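Local atomic coordinates of uncharacterized lipoprotein YjhA (Bacillus subtilis, PDB entry 3CFU), a protein that is of unknown function but is probably a membrane-attached lipoprotein, represented here by a fragment built largely of its antiparallel beta-sheet DUF4352 domain. Residues 9-17 against 120-128; 80-91 against 105-113. All coordinates share one frame; numbering follows the deposited sequence.

Contact 1: 9-17 against 120-128; sequences KAGHTNFTV and YTLVYNPFL
Phe15 and Tyr124 lay their rings over one another between two antiparallel sheets, an arrangement consistent with the beta sandwich. Phe15 lies on the four-stranded sheet and Tyr124 on the three-stranded one; the strand segments 13-17 and 121-124 run nearly antiparallel, at 162°, and side chains from both meet between the sheets.

Tyr124 touches this core along its whole length. Its CB makes a CH-pi contact over the Phe15 ring, 4.2 Å from the centroid. From there the ring is carried back toward the base of Phe15, because CG stands anti to the backbone N (chi1 170°) in Tyr124 and likewise in Phe15, and the two side chains slide past each other in opposite directions. Tyr124 CG and CD1 lie nearest Phe15 CG and CE1, CD2 reaches Phe15 CG at 3.6 Å, and CE1 meets Phe15 CD1; the rings form an offset stack with planes at 14°. Tyr124 CE2 meets Ala10 CB at 3.7 Å, where the small alanine methyl fits between this ring edge and Pro126 CG. CZ lies by Thr13 OG1 and Phe15 CD1. Finally Tyr124 OH donates to Thr13 OG1 (3.0 Å), which lies in the plane of the phenol.

A threonine serves here because its hydroxyl can accept and donate at once: Thr13 OG1 passes a hydrogen bond on to Ala10 O (2.8 Å), in the carbonyl plane. Ala10 O also receives Thr13 N, closing a type II' turn. The phenol hydroxyl is therefore satisfied inside the apolar layer.

Pro126 N lies above the ring face opposite Phe15, and Phe70 also meets the tyrosine. Gly11 fits its place in the turn: its phi is positive, and a beta carbon would collide with Pro126 CB. Farther along the two strands, Val17 CG2 packs against Leu122 CD2 at 3.8 Å.

Contact 2: 80-91 against 105-113; sequences VRPVFSIEEKGR and TGVLSYVIP
Two successive backbone carbonyls, those of Val80 and Arg81, both close on a single ring carbon, Tyr110 CD1. The setting is the edge of what is probably a beta sandwich, where the mostly irregular segment 80-91 lies along strand 103-112, an outermost strand of the four-stranded sheet within this chain. Val80 O sits 3.1 Å from Tyr110 CD1, at the ring edge and near its plane, where the weakly positive C-H groups suit a carbonyl oxygen; Arg81 O approaches obliquely. Tyr110 CG stands beside its own backbone N (chi1 -53°), and this turn brings the ring to the 80-82 backbone. Pro82 CB packs on Tyr110 CE1 at 4.0 Å, while Val80 CG1 touches Tyr110 CB. Cutting Tyr110 back to an alanine would probably open a gap beside Pro82 and leave the carbonyl oxygens of Val80 and Arg81 without the ring C-H groups beside them.

The backbones bond directly at two separated places, with no continuous strand pairing. Val83 N donates to Ser109 O in a bent bond (2.6 Å, 143°). A serine suits this point because its short hydroxyl, anti to the backbone N, reaches Leu49 O and Arg48 NH1. At the other place Val107 N donates to Arg91 O (2.8 Å) from above the carbonyl plane. Neighbouring Gly106 leaves room there, since a beta carbon would press on Arg91 O.

Between these places Glu88 lays CB against Val107 CG2 (3.8 Å), takes Ser85 N on the syn lone pair of OE1, and offers OE2 to Arg48 in a salt bridge. Arg91 pairs its NH2 with Glu52, and one face of its guanidinium rests on Val107, whose CG1 lies 3.5 Å from Arg91 NH2.

Overall arrangement
Contacts 1 and 2 lie on opposite sides of the chain's centre, their own centres about 17 Å apart, and both involve the four-stranded sheet. Contact 1 joins that sheet face to face with the three-stranded one, so its chemistry is that of a core: stacked rings, aliphatic branches and one buried hydroxyl relay. Contact 2, also mostly buried but with exposed Arg81 at its fringe, lays the largely irregular segment 80-91, with its short strand 83-84, beside strand 103-112. It relies more on backbone bonds, with charged side chains that pack on Val107 and find salt-bridge partners on strand 47-57. The two meet where Tyr120 packs against Ile112, Pro113 and Val80, and where Leu122 touches Leu108.

Contact 1: 9-17 against 120-128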
# COMPACT_ATOMS: atom_id res chain seq x y z
N LYS A 9 -0.76 13.44 7.20
CA LYS A 9 0.41 13.91 6.45
C LYS A 9 1.59 12.95 6.65
O LYS A 9 1.97 12.64 7.78
CB LYS A 9 0.82 15.31 6.91
CG LYS A 9 1.86 15.99 6.02
CD LYS A 9 2.19 17.38 6.55
CE LYS A 9 3.56 17.84 6.09
NZ LYS A 9 4.58 16.82 6.42
N ALA A 10 2.17 12.50 5.54
CA ALA A 10 3.30 11.58 5.57
C ALA A 10 4.26 12.00 4.46
O ALA A 10 4.06 11.69 3.28
CB ALA A 10 2.81 10.16 5.36
N GLY A 11 5.30 12.73 4.83
CA GLY A 11 6.25 13.21 3.85
C GLY A 11 5.60 14.32 3.04
O GLY A 11 4.98 15.23 3.61
N HIS A 12 5.74 14.23 1.72
CA HIS A 12 5.16 15.21 0.80
C HIS A 12 3.82 14.75 0.25
O HIS A 12 3.37 15.22 -0.80
CB HIS A 12 6.13 15.46 -0.36
CG HIS A 12 7.36 16.21 0.05
ND1 HIS A 12 7.36 17.56 0.31
CD2 HIS A 12 8.62 15.78 0.29
CE1 HIS A 12 8.56 17.93 0.70
NE2 HIS A 12 9.35 16.87 0.70
N THR A 13 3.17 13.85 0.98
CA THR A 13 1.88 13.33 0.58
C THR A 13 0.90 13.30 1.75
O THR A 13 1.31 13.38 2.90
CB THR A 13 1.98 11.85 0.10
OG1 THR A 13 2.38 11.02 1.20
CG2 THR A 13 3.01 11.70 -1.01
N ASN A 14 -0.40 13.22 1.45
CA ASN A 14 -1.42 13.02 2.49
C ASN A 14 -1.76 11.60 2.09
O ASN A 14 -1.96 11.32 0.91
CB ASN A 14 -2.68 13.86 2.33
CG ASN A 14 -2.54 15.26 2.89
OD1 ASN A 14 -3.23 16.17 2.45
ND2 ASN A 14 -1.65 15.44 3.86
N PHE A 15 -1.84 10.70 3.06
CA PHE A 15 -2.10 9.30 2.76
C PHE A 15 -3.27 8.72 3.52
O PHE A 15 -3.50 9.06 4.68
CB PHE A 15 -0.85 8.49 3.11
CG PHE A 15 -1.02 7.02 2.94
CD1 PHE A 15 -0.96 6.44 1.68
CD2 PHE A 15 -1.29 6.21 4.04
CE1 PHE A 15 -1.15 5.09 1.52
CE2 PHE A 15 -1.48 4.86 3.88
CZ PHE A 15 -1.42 4.30 2.61
N THR A 16 -4.00 7.82 2.88
CA THR A 16 -5.13 7.23 3.56
C THR A 16 -5.45 5.81 3.12
O THR A 16 -5.30 5.46 1.95
CB THR A 16 -6.41 8.12 3.39
OG1 THR A 16 -7.58 7.37 3.77
CG2 THR A 16 -6.56 8.58 1.98
N VAL A 17 -5.85 4.99 4.09
CA VAL A 17 -6.26 3.63 3.80
C VAL A 17 -7.79 3.75 3.79
O VAL A 17 -8.40 4.04 4.82
CB VAL A 17 -5.83 2.63 4.90
CG1 VAL A 17 -6.28 1.23 4.52
CG2 VAL A 17 -4.32 2.66 5.08
N TYR A 120 -3.19 -7.26 11.64
CA TYR A 120 -2.35 -6.67 10.61
C TYR A 120 -2.25 -5.15 10.52
O TYR A 120 -3.24 -4.42 10.67
CB TYR A 120 -2.78 -7.24 9.25
CG TYR A 120 -2.49 -8.71 9.11
CD1 TYR A 120 -1.35 -9.16 8.45
CD2 TYR A 120 -3.34 -9.67 9.67
CE1 TYR A 120 -1.06 -10.52 8.34
CE2 TYR A 120 -3.06 -11.03 9.58
CZ TYR A 120 -1.91 -11.45 8.91
OH TYR A 120 -1.64 -12.79 8.79
N THR A 121 -1.04 -4.69 10.26
CA THR A 121 -0.76 -3.27 10.14
C THR A 121 -0.18 -2.98 8.76
O THR A 121 0.74 -3.66 8.31
CB THR A 121 0.27 -2.84 11.20
OG1 THR A 121 -0.14 -3.34 12.48
CG2 THR A 121 0.37 -1.32 11.26
N LEU A 122 -0.74 -1.98 8.09
CA LEU A 122 -0.21 -1.61 6.79
C LEU A 122 0.86 -0.58 7.12
O LEU A 122 0.69 0.24 8.03
CB LEU A 122 -1.28 -0.99 5.89
CG LEU A 122 -0.71 -0.64 4.50
CD1 LEU A 122 -0.40 -1.92 3.75
CD2 LEU A 122 -1.69 0.21 3.72
N VAL A 123 1.98 -0.66 6.40
CA VAL A 123 3.09 0.25 6.60
C VAL A 123 3.26 1.08 5.34
O VAL A 123 3.18 0.56 4.22
CB VAL A 123 4.41 -0.51 6.85
CG1 VAL A 123 5.56 0.48 6.94
CG2 VAL A 123 4.31 -1.37 8.13
N TYR A 124 3.51 2.37 5.52
CA TYR A 124 3.69 3.25 4.39
C TYR A 124 4.91 4.12 4.64
O TYR A 124 4.96 4.82 5.65
CB TYR A 124 2.45 4.13 4.21
CG TYR A 124 2.62 5.24 3.20
CD1 TYR A 124 2.96 4.96 1.89
CD2 TYR A 124 2.45 6.58 3.57
CE1 TYR A 124 3.15 5.98 0.95
CE2 TYR A 124 2.62 7.61 2.64
CZ TYR A 124 2.97 7.29 1.33
OH TYR A 124 3.15 8.28 0.39
N ASN A 125 5.89 4.06 3.74
CA ASN A 125 7.08 4.90 3.85
C ASN A 125 7.08 5.77 2.59
O ASN A 125 7.35 5.29 1.48
CB ASN A 125 8.36 4.05 3.92
CG ASN A 125 9.59 4.89 4.27
OD1 ASN A 125 9.89 5.90 3.60
ND2 ASN A 125 10.31 4.49 5.31
N PRO A 126 6.78 7.07 2.75
CA PRO A 126 6.74 8.02 1.62
C PRO A 126 8.05 8.18 0.86
O PRO A 126 8.05 8.43 -0.34
CB PRO A 126 6.22 9.31 2.25
CG PRO A 126 6.62 9.21 3.69
CD PRO A 126 6.46 7.73 4.03
N PHE A 127 9.18 8.04 1.54
CA PHE A 127 10.46 8.15 0.86
C PHE A 127 10.60 6.91 -0.05
O PHE A 127 10.98 7.03 -1.21
CB PHE A 127 11.60 8.20 1.88
CG PHE A 127 12.97 8.31 1.27
CD1 PHE A 127 13.34 9.44 0.56
CD2 PHE A 127 13.88 7.26 1.39
CE1 PHE A 127 14.60 9.54 -0.02
CE2 PHE A 127 15.15 7.35 0.81
CZ PHE A 127 15.51 8.49 0.11
N LEU A 128 10.26 5.74 0.47
CA LEU A 128 10.33 4.50 -0.30
C LEU A 128 9.30 4.50 -1.43
O LEU A 128 9.60 4.05 -2.54
CB LEU A 128 10.07 3.29 0.61
CG LEU A 128 11.22 2.44 1.18
CD1 LEU A 128 11.75 1.47 0.12
CD2 LEU A 128 12.33 3.36 1.68

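Contact 2: 80-91 against 105-113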
# COMPACT_ATOMS: atom_id res chain seq x y z
N VAL A 80 4.31 -9.62 4.76
CA VAL A 80 3.47 -10.55 4.04
C VAL A 80 3.59 -10.18 2.57
O VAL A 80 3.29 -9.06 2.18
CB VAL A 80 1.98 -10.45 4.47
CG1 VAL A 80 1.14 -11.45 3.68
CG2 VAL A 80 1.86 -10.71 5.97
N ARG A 81 4.04 -11.13 1.75
CA ARG A 81 4.22 -10.92 0.32
C ARG A 81 3.01 -10.24 -0.33
O ARG A 81 1.87 -10.60 -0.06
CB ARG A 81 4.46 -12.26 -0.39
CG ARG A 81 5.76 -13.00 -0.03
CD ARG A 81 5.71 -13.67 1.35
NE ARG A 81 4.40 -14.26 1.61
CZ ARG A 81 3.81 -14.28 2.80
NH1 ARG A 81 2.61 -14.83 2.94
NH2 ARG A 81 4.41 -13.75 3.85
N PRO A 82 3.24 -9.25 -1.21
CA PRO A 82 2.12 -8.57 -1.88
C PRO A 82 1.54 -9.46 -2.97
O PRO A 82 2.25 -10.26 -3.58
CB PRO A 82 2.76 -7.30 -2.42
CG PRO A 82 4.15 -7.73 -2.72
CD PRO A 82 4.52 -8.58 -1.52
N VAL A 83 0.25 -9.32 -3.24
CA VAL A 83 -0.41 -10.14 -4.24
C VAL A 83 -1.32 -9.29 -5.11
O VAL A 83 -1.57 -8.13 -4.80
CB VAL A 83 -1.30 -11.22 -3.52
CG1 VAL A 83 -2.55 -11.52 -4.33
CG2 VAL A 83 -0.50 -12.50 -3.28
N PHE A 84 -1.79 -9.84 -6.23
CA PHE A 84 -2.75 -9.14 -7.06
C PHE A 84 -3.72 -10.10 -7.75
O PHE A 84 -3.34 -11.20 -8.16
CB PHE A 84 -2.10 -8.22 -8.11
CG PHE A 84 -1.31 -8.94 -9.16
CD1 PHE A 84 -0.10 -9.52 -8.85
CD2 PHE A 84 -1.75 -8.96 -10.49
CE1 PHE A 84 0.68 -10.12 -9.83
CE2 PHE A 84 -0.98 -9.55 -11.48
CZ PHE A 84 0.24 -10.13 -11.15
N SER A 85 -4.98 -9.69 -7.84
CA SER A 85 -5.98 -10.52 -8.49
C SER A 85 -6.43 -9.83 -9.77
O SER A 85 -6.45 -8.61 -9.86
CB SER A 85 -7.19 -10.77 -7.59
OG SER A 85 -8.06 -11.73 -8.17
N ILE A 86 -6.78 -10.65 -10.75
CA ILE A 86 -7.24 -10.18 -12.05
C ILE A 86 -8.54 -9.39 -11.90
O ILE A 86 -8.92 -8.63 -12.79
CB ILE A 86 -7.49 -11.39 -13.00
CG1 ILE A 86 -6.31 -12.37 -12.92
CG2 ILE A 86 -7.70 -10.90 -14.43
CD1 ILE A 86 -6.37 -13.33 -11.74
N GLU A 87 -9.20 -9.58 -10.77
CA GLU A 87 -10.47 -8.90 -10.50
C GLU A 87 -10.32 -7.39 -10.39
O GLU A 87 -10.97 -6.65 -11.14
CB GLU A 87 -11.11 -9.48 -9.24
CG GLU A 87 -11.46 -10.96 -9.35
CD GLU A 87 -12.03 -11.52 -8.06
OE1 GLU A 87 -13.14 -11.11 -7.66
OE2 GLU A 87 -11.35 -12.36 -7.43
N GLU A 88 -9.48 -6.92 -9.47
CA GLU A 88 -9.29 -5.49 -9.31
C GLU A 88 -8.44 -4.94 -10.46
O GLU A 88 -7.49 -4.18 -10.25
CB GLU A 88 -8.60 -5.19 -7.97
CG GLU A 88 -9.00 -6.11 -6.82
CD GLU A 88 -8.35 -7.48 -6.94
OE1 GLU A 88 -7.10 -7.54 -6.97
OE2 GLU A 88 -9.08 -8.49 -6.99
N LYS A 89 -8.79 -5.33 -11.69
CA LYS A 89 -8.09 -4.89 -12.89
C LYS A 89 -8.27 -3.38 -13.04
O LYS A 89 -9.39 -2.87 -12.99
CB LYS A 89 -8.62 -5.62 -14.11
N GLY A 90 -7.15 -2.67 -13.22
CA GLY A 90 -7.19 -1.22 -13.35
C GLY A 90 -7.05 -0.52 -12.01
O GLY A 90 -6.83 0.69 -11.95
N ARG A 91 -7.18 -1.28 -10.92
CA ARG A 91 -7.08 -0.71 -9.57
C ARG A 91 -5.77 -1.08 -8.87
O ARG A 91 -5.36 -0.41 -7.92
CB ARG A 91 -8.26 -1.18 -8.71
CG ARG A 91 -9.64 -0.80 -9.24
CD ARG A 91 -10.74 -1.50 -8.44
NE ARG A 91 -10.84 -0.97 -7.08
CZ ARG A 91 -11.17 -1.70 -6.01
NH1 ARG A 91 -11.42 -3.00 -6.13
NH2 ARG A 91 -11.24 -1.13 -4.81
N THR A 105 -5.60 6.65 -6.46
CA THR A 105 -6.19 5.64 -5.60
C THR A 105 -5.98 4.28 -6.22
O THR A 105 -6.14 4.11 -7.43
CB THR A 105 -7.71 5.92 -5.37
OG1 THR A 105 -7.90 7.26 -4.90
CG2 THR A 105 -8.29 4.96 -4.34
N GLY A 106 -5.60 3.31 -5.39
CA GLY A 106 -5.33 1.97 -5.87
C GLY A 106 -5.40 0.92 -4.78
O GLY A 106 -5.64 1.23 -3.62
N VAL A 107 -5.18 -0.34 -5.15
CA VAL A 107 -5.28 -1.40 -4.18
C VAL A 107 -4.01 -2.24 -3.97
O VAL A 107 -3.19 -2.38 -4.87
CB VAL A 107 -6.47 -2.35 -4.55
CG1 VAL A 107 -7.80 -1.56 -4.50
CG2 VAL A 107 -6.28 -2.93 -5.95
N LEU A 108 -3.87 -2.76 -2.75
CA LEU A 108 -2.77 -3.63 -2.34
C LEU A 108 -3.48 -4.92 -1.94
O LEU A 108 -4.60 -4.87 -1.45
CB LEU A 108 -2.03 -3.07 -1.11
CG LEU A 108 -0.93 -2.01 -1.23
CD1 LEU A 108 -1.08 -1.22 -2.51
CD2 LEU A 108 -0.99 -1.09 -0.02
N SER A 109 -2.84 -6.07 -2.14
CA SER A 109 -3.48 -7.33 -1.79
C SER A 109 -2.54 -8.32 -1.12
O SER A 109 -1.35 -8.41 -1.47
CB SER A 109 -4.10 -7.96 -3.04
OG SER A 109 -5.21 -8.77 -2.71
N TYR A 110 -3.07 -9.07 -0.16
CA TYR A 110 -2.29 -10.05 0.59
C TYR A 110 -3.15 -11.24 1.01
O TYR A 110 -4.36 -11.11 1.20
CB TYR A 110 -1.74 -9.40 1.86
CG TYR A 110 -0.97 -8.13 1.62
CD1 TYR A 110 0.41 -8.15 1.42
CD2 TYR A 110 -1.63 -6.90 1.59
CE1 TYR A 110 1.11 -6.98 1.20
CE2 TYR A 110 -0.93 -5.72 1.37
CZ TYR A 110 0.44 -5.76 1.17
OH TYR A 110 1.13 -4.61 0.92
N VAL A 111 -2.52 -12.39 1.16
CA VAL A 111 -3.21 -13.60 1.57
C VAL A 111 -2.87 -13.89 3.03
O VAL A 111 -1.70 -13.98 3.40
CB VAL A 111 -2.81 -14.79 0.69
CG1 VAL A 111 -3.38 -14.59 -0.71
CG2 VAL A 111 -1.29 -14.91 0.63
N ILE A 112 -3.91 -14.03 3.85
CA ILE A 112 -3.72 -14.28 5.27
C ILE A 112 -4.76 -15.26 5.81
O ILE A 112 -5.73 -15.61 5.12
CB ILE A 112 -3.81 -12.96 6.09
CG1 ILE A 112 -5.25 -12.43 6.09
CG2 ILE A 112 -2.86 -11.93 5.52
CD1 ILE A 112 -5.57 -11.50 7.25
N PRO A 113 -4.57 -15.73 7.06
CA PRO A 113 -5.48 -16.67 7.73
C PRO A 113 -6.90 -16.12 7.83
O PRO A 113 -7.10 -14.93 8.07
CB PRO A 113 -4.85 -16.84 9.11
CG PRO A 113 -3.40 -16.59 8.86
CD PRO A 113 -3.39 -15.44 7.89